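Local coordinates for regulatory protein (Pseudomonas aeruginosa, PDB 5J2Y) that represses quorum-sensing and virulence genes by binding promoter DNA, probably through a helix-turn-helix domain, at residues Trp31-Ile36 against His59-Gly64. Residues are numbered along the deposited sequence; the frame is centred on the assembly and turned at random.
Sequences WSRFGI and HFYIEG
Phe34 and Tyr61 meet across two segments whose backbones stay well apart, the closest CA atoms, those of these two residues, being 9.9 Å from one another, and each chain segment leaves its helix through a Schellman motif, with Gly35 and Gly64 at positive phi. In the first, Ile36 N bonds back to Trp31 O and Gly35 N to Ser32 O; Trp31 O also accepts from Phe34 N, from the opposite face of its carbonyl plane. With the backbones this far apart, side chains alone make the contact. The rings of Phe34 and Tyr61 form a T-shaped pair, their planes at 86° and their ring centroids 5.2 Å apart. Phe34 supplies the edge, its CZ coming to 3.7 Å from Tyr61 CG, over one face of the tyrosine ring but displaced toward the rim near CB. That offset brings CE1 of Phe34 to 4.1 Å from CB of Tyr61, so the edge also rests on the methylene. With CG anti to the backbone N (chi1 -177°), the Tyr61 ring is carried out from the helix toward Phe34. Arg33 reaches the phenol end, its extended chain placing NH1 3.5 Å from Tyr61 OH; the guanidinium and ring planes are 20° apart, but NH1 meets the hydroxyl obliquely and does not lie over the ring. Both groups are anchored more firmly elsewhere: NH1 forms a salt bridge with Glu25, while the hydroxyl is hydrogen-bonded to Asp68 and Arg23, a polar setting that probably fixes the ring's outer end. The contact thus joins the ends of helices 27-32 and 52-62 within the helix-turn-helix family region, near the bound DNA; Leu58 of helix 52-62 also touches Phe34, and Leu71 of helix 68-75 packs against Arg33, Phe34 and Tyr61 together.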
ATOM      1  N   TRP A  31       2.801  -3.670   3.368  1.00 26.20           N
ATOM      2  CA  TRP A  31       3.313  -3.581   2.007  1.00 26.18           C
ATOM      3  C   TRP A  31       3.520  -4.923   1.304  1.00 25.93           C
ATOM      4  O   TRP A  31       3.424  -5.006   0.076  1.00 23.16           O
ATOM      5  CB  TRP A  31       4.564  -2.773   1.991  1.00 24.27           C
ATOM      6  CG  TRP A  31       4.274  -1.407   2.225  1.00 23.96           C
ATOM      7  CD1 TRP A  31       4.412  -0.724   3.406  1.00 26.97           C
ATOM      8  CD2 TRP A  31       3.763  -0.475   1.272  1.00 23.90           C
ATOM      9  NE1 TRP A  31       4.014   0.589   3.244  1.00 26.19           N
ATOM     10  CE2 TRP A  31       3.629   0.767   1.938  1.00 24.27           C
ATOM     11  CE3 TRP A  31       3.406  -0.570  -0.086  1.00 22.20           C
ATOM     12  CZ2 TRP A  31       3.185   1.899   1.303  1.00 24.76           C
ATOM     13  CZ3 TRP A  31       2.942   0.535  -0.716  1.00 24.32           C
ATOM     14  CH2 TRP A  31       2.829   1.781  -0.017  1.00 27.92           C
ATOM     15  N   SER A  32       3.712  -5.976   2.089  1.00 26.10           N
ATOM     16  CA  SER A  32       3.975  -7.275   1.503  1.00 26.32           C
ATOM     17  C   SER A  32       2.743  -7.913   0.897  1.00 27.55           C
ATOM     18  O   SER A  32       2.886  -8.794   0.066  1.00 32.46           O
ATOM     19  CB  SER A  32       4.682  -8.220   2.504  1.00 27.16           C
ATOM     20  OG  SER A  32       3.882  -8.427   3.646  1.00 31.09           O
ATOM     21  N   ARG A  33       1.534  -7.467   1.265  1.00 29.01           N
ATOM     22  CA  ARG A  33       0.301  -7.946   0.576  1.00 26.63           C
ATOM     23  C   ARG A  33       0.339  -7.658  -0.898  1.00 26.80           C
ATOM     24  O   ARG A  33      -0.374  -8.312  -1.652  1.00 25.45           O
ATOM     25  CB  ARG A  33      -0.970  -7.272   1.094  1.00 28.61           C
ATOM     26  CG  ARG A  33      -1.202  -7.451   2.566  1.00 30.73           C
ATOM     27  CD  ARG A  33      -2.653  -7.224   2.929  1.00 34.07           C
ATOM     28  NE  ARG A  33      -2.833  -7.621   4.330  1.00 34.01           N
ATOM     29  CZ  ARG A  33      -2.802  -6.775   5.366  1.00 33.85           C
ATOM     30  NH1 ARG A  33      -2.679  -5.471   5.177  1.00 34.26           N
ATOM     31  NH2 ARG A  33      -2.934  -7.233   6.603  1.00 35.12           N
ATOM     32  N   PHE A  34       1.108  -6.622  -1.277  1.00 25.07           N
ATOM     33  CA  PHE A  34       1.279  -6.190  -2.666  1.00 25.88           C
ATOM     34  C   PHE A  34       2.595  -6.695  -3.287  1.00 26.98           C
ATOM     35  O   PHE A  34       2.896  -6.390  -4.423  1.00 22.79           O
ATOM     36  CB  PHE A  34       1.236  -4.639  -2.757  1.00 25.26           C
ATOM     37  CG  PHE A  34       0.035  -4.022  -2.083  1.00 25.87           C
ATOM     38  CD1 PHE A  34      -1.212  -4.066  -2.681  1.00 25.00           C
ATOM     39  CD2 PHE A  34       0.160  -3.368  -0.869  1.00 27.51           C
ATOM     40  CE1 PHE A  34      -2.307  -3.507  -2.071  1.00 26.16           C
ATOM     41  CE2 PHE A  34      -0.941  -2.829  -0.238  1.00 28.42           C
ATOM     42  CZ  PHE A  34      -2.178  -2.890  -0.855  1.00 27.12           C
ATOM     43  N   GLY A  35       3.394  -7.440  -2.521  1.00 28.71           N
ATOM     44  CA  GLY A  35       4.705  -7.864  -2.987  1.00 26.92           C
ATOM     45  C   GLY A  35       5.725  -6.743  -2.974  1.00 28.87           C
ATOM     46  O   GLY A  35       6.678  -6.739  -3.748  1.00 30.46           O
ATOM     47  N   ILE A  36       5.516  -5.786  -2.086  1.00 28.69           N
ATOM     48  CA  ILE A  36       6.381  -4.643  -1.959  1.00 27.17           C
ATOM     49  C   ILE A  36       7.156  -4.794  -0.646  1.00 26.07           C
ATOM     50  O   ILE A  36       6.586  -5.047   0.406  1.00 28.05           O
ATOM     51  CB  ILE A  36       5.546  -3.356  -1.978  1.00 27.50           C
ATOM     52  CG1 ILE A  36       4.954  -3.156  -3.364  1.00 31.33           C
ATOM     53  CG2 ILE A  36       6.380  -2.118  -1.656  1.00 27.71           C
ATOM     54  CD1 ILE A  36       3.827  -2.124  -3.406  1.00 32.27           C
ATOM     55  N   HIS A  59      -4.975   2.577  -4.637  1.00 24.95           N
ATOM     56  CA  HIS A  59      -6.304   3.166  -4.878  1.00 27.73           C
ATOM     57  C   HIS A  59      -7.449   2.155  -4.711  1.00 27.80           C
ATOM     58  O   HIS A  59      -8.353   2.329  -3.898  1.00 27.21           O
ATOM     59  CB  HIS A  59      -6.388   3.782  -6.257  1.00 27.00           C
ATOM     60  CG  HIS A  59      -7.749   4.287  -6.570  1.00 33.00           C
ATOM     61  ND1 HIS A  59      -8.302   5.390  -5.955  1.00 35.90           N
ATOM     62  CD2 HIS A  59      -8.702   3.798  -7.391  1.00 35.78           C
ATOM     63  CE1 HIS A  59      -9.519   5.585  -6.422  1.00 34.05           C
ATOM     64  NE2 HIS A  59      -9.788   4.625  -7.288  1.00 35.62           N
ATOM     65  N   PHE A  60      -7.361   1.064  -5.437  1.00 26.89           N
ATOM     66  CA  PHE A  60      -8.425   0.069  -5.393  1.00 27.46           C
ATOM     67  C   PHE A  60      -8.537  -0.617  -4.042  1.00 28.78           C
ATOM     68  O   PHE A  60      -9.627  -1.033  -3.630  1.00 30.06           O
ATOM     69  CB  PHE A  60      -8.220  -0.963  -6.507  1.00 25.74           C
ATOM     70  CG  PHE A  60      -8.420  -0.390  -7.876  1.00 28.98           C
ATOM     71  CD1 PHE A  60      -9.656   0.190  -8.232  1.00 29.77           C
ATOM     72  CD2 PHE A  60      -7.404  -0.432  -8.831  1.00 29.69           C
ATOM     73  CE1 PHE A  60      -9.846   0.721  -9.500  1.00 29.12           C
ATOM     74  CE2 PHE A  60      -7.607   0.087 -10.108  1.00 29.50           C
ATOM     75  CZ  PHE A  60      -8.811   0.664 -10.440  1.00 28.73           C
ATOM     76  N   TYR A  61      -7.401  -0.762  -3.375  1.00 26.22           N
ATOM     77  CA  TYR A  61      -7.377  -1.348  -2.044  1.00 26.78           C
ATOM     78  C   TYR A  61      -8.044  -0.475  -0.979  1.00 25.75           C
ATOM     79  O   TYR A  61      -8.862  -0.936  -0.199  1.00 28.66           O
ATOM     80  CB  TYR A  61      -5.930  -1.598  -1.619  1.00 23.76           C
ATOM     81  CG  TYR A  61      -5.797  -2.266  -0.274  1.00 22.78           C
ATOM     82  CD1 TYR A  61      -6.117  -3.592  -0.088  1.00 23.51           C
ATOM     83  CD2 TYR A  61      -5.332  -1.547   0.832  1.00 24.68           C
ATOM     84  CE1 TYR A  61      -5.959  -4.216   1.158  1.00 23.17           C
ATOM     85  CE2 TYR A  61      -5.189  -2.148   2.066  1.00 24.09           C
ATOM     86  CZ  TYR A  61      -5.489  -3.483   2.227  1.00 24.50           C
ATOM     87  OH  TYR A  61      -5.355  -4.044   3.489  1.00 25.32           O
ATOM     88  N   ILE A  62      -7.641   0.773  -0.939  1.00 29.96           N
ATOM     89  CA  ILE A  62      -8.136   1.728   0.047  1.00 32.87           C
ATOM     90  C   ILE A  62      -9.658   1.968  -0.084  1.00 33.27           C
ATOM     91  O   ILE A  62     -10.384   1.955   0.912  1.00 34.72           O
ATOM     92  CB  ILE A  62      -7.322   3.031  -0.064  1.00 35.72           C
ATOM     93  CG1 ILE A  62      -5.985   2.827   0.622  1.00 39.48           C
ATOM     94  CG2 ILE A  62      -8.025   4.195   0.600  1.00 37.36           C
ATOM     95  CD1 ILE A  62      -4.913   3.748   0.112  1.00 41.89           C
ATOM     96  N   GLU A  63     -10.154   2.074  -1.310  1.00 32.95           N
ATOM     97  CA  GLU A  63     -11.602   2.201  -1.531  1.00 33.94           C
ATOM     98  C   GLU A  63     -12.392   0.876  -1.272  1.00 34.53           C
ATOM     99  O   GLU A  63     -13.616   0.840  -1.308  1.00 37.62           O
ATOM    100  CB  GLU A  63     -11.859   2.851  -2.891  1.00 33.29           C
ATOM    101  CG  GLU A  63     -11.833   1.885  -4.053  1.00 38.81           C
ATOM    102  CD  GLU A  63     -12.265   2.516  -5.402  1.00 47.72           C
ATOM    103  OE1 GLU A  63     -12.483   1.763  -6.416  1.00 50.27           O
ATOM    104  OE2 GLU A  63     -12.406   3.766  -5.445  1.00 50.81           O
ATOM    105  N   GLY A  64     -11.699  -0.198  -0.917  1.00 32.39           N
ATOM    106  CA  GLY A  64     -12.354  -1.456  -0.527  1.00 31.04           C
ATOM    107  C   GLY A  64     -12.632  -2.395  -1.678  1.00 31.96           C
ATOM    108  O   GLY A  64     -13.270  -3.407  -1.503  1.00 38.23           O
TER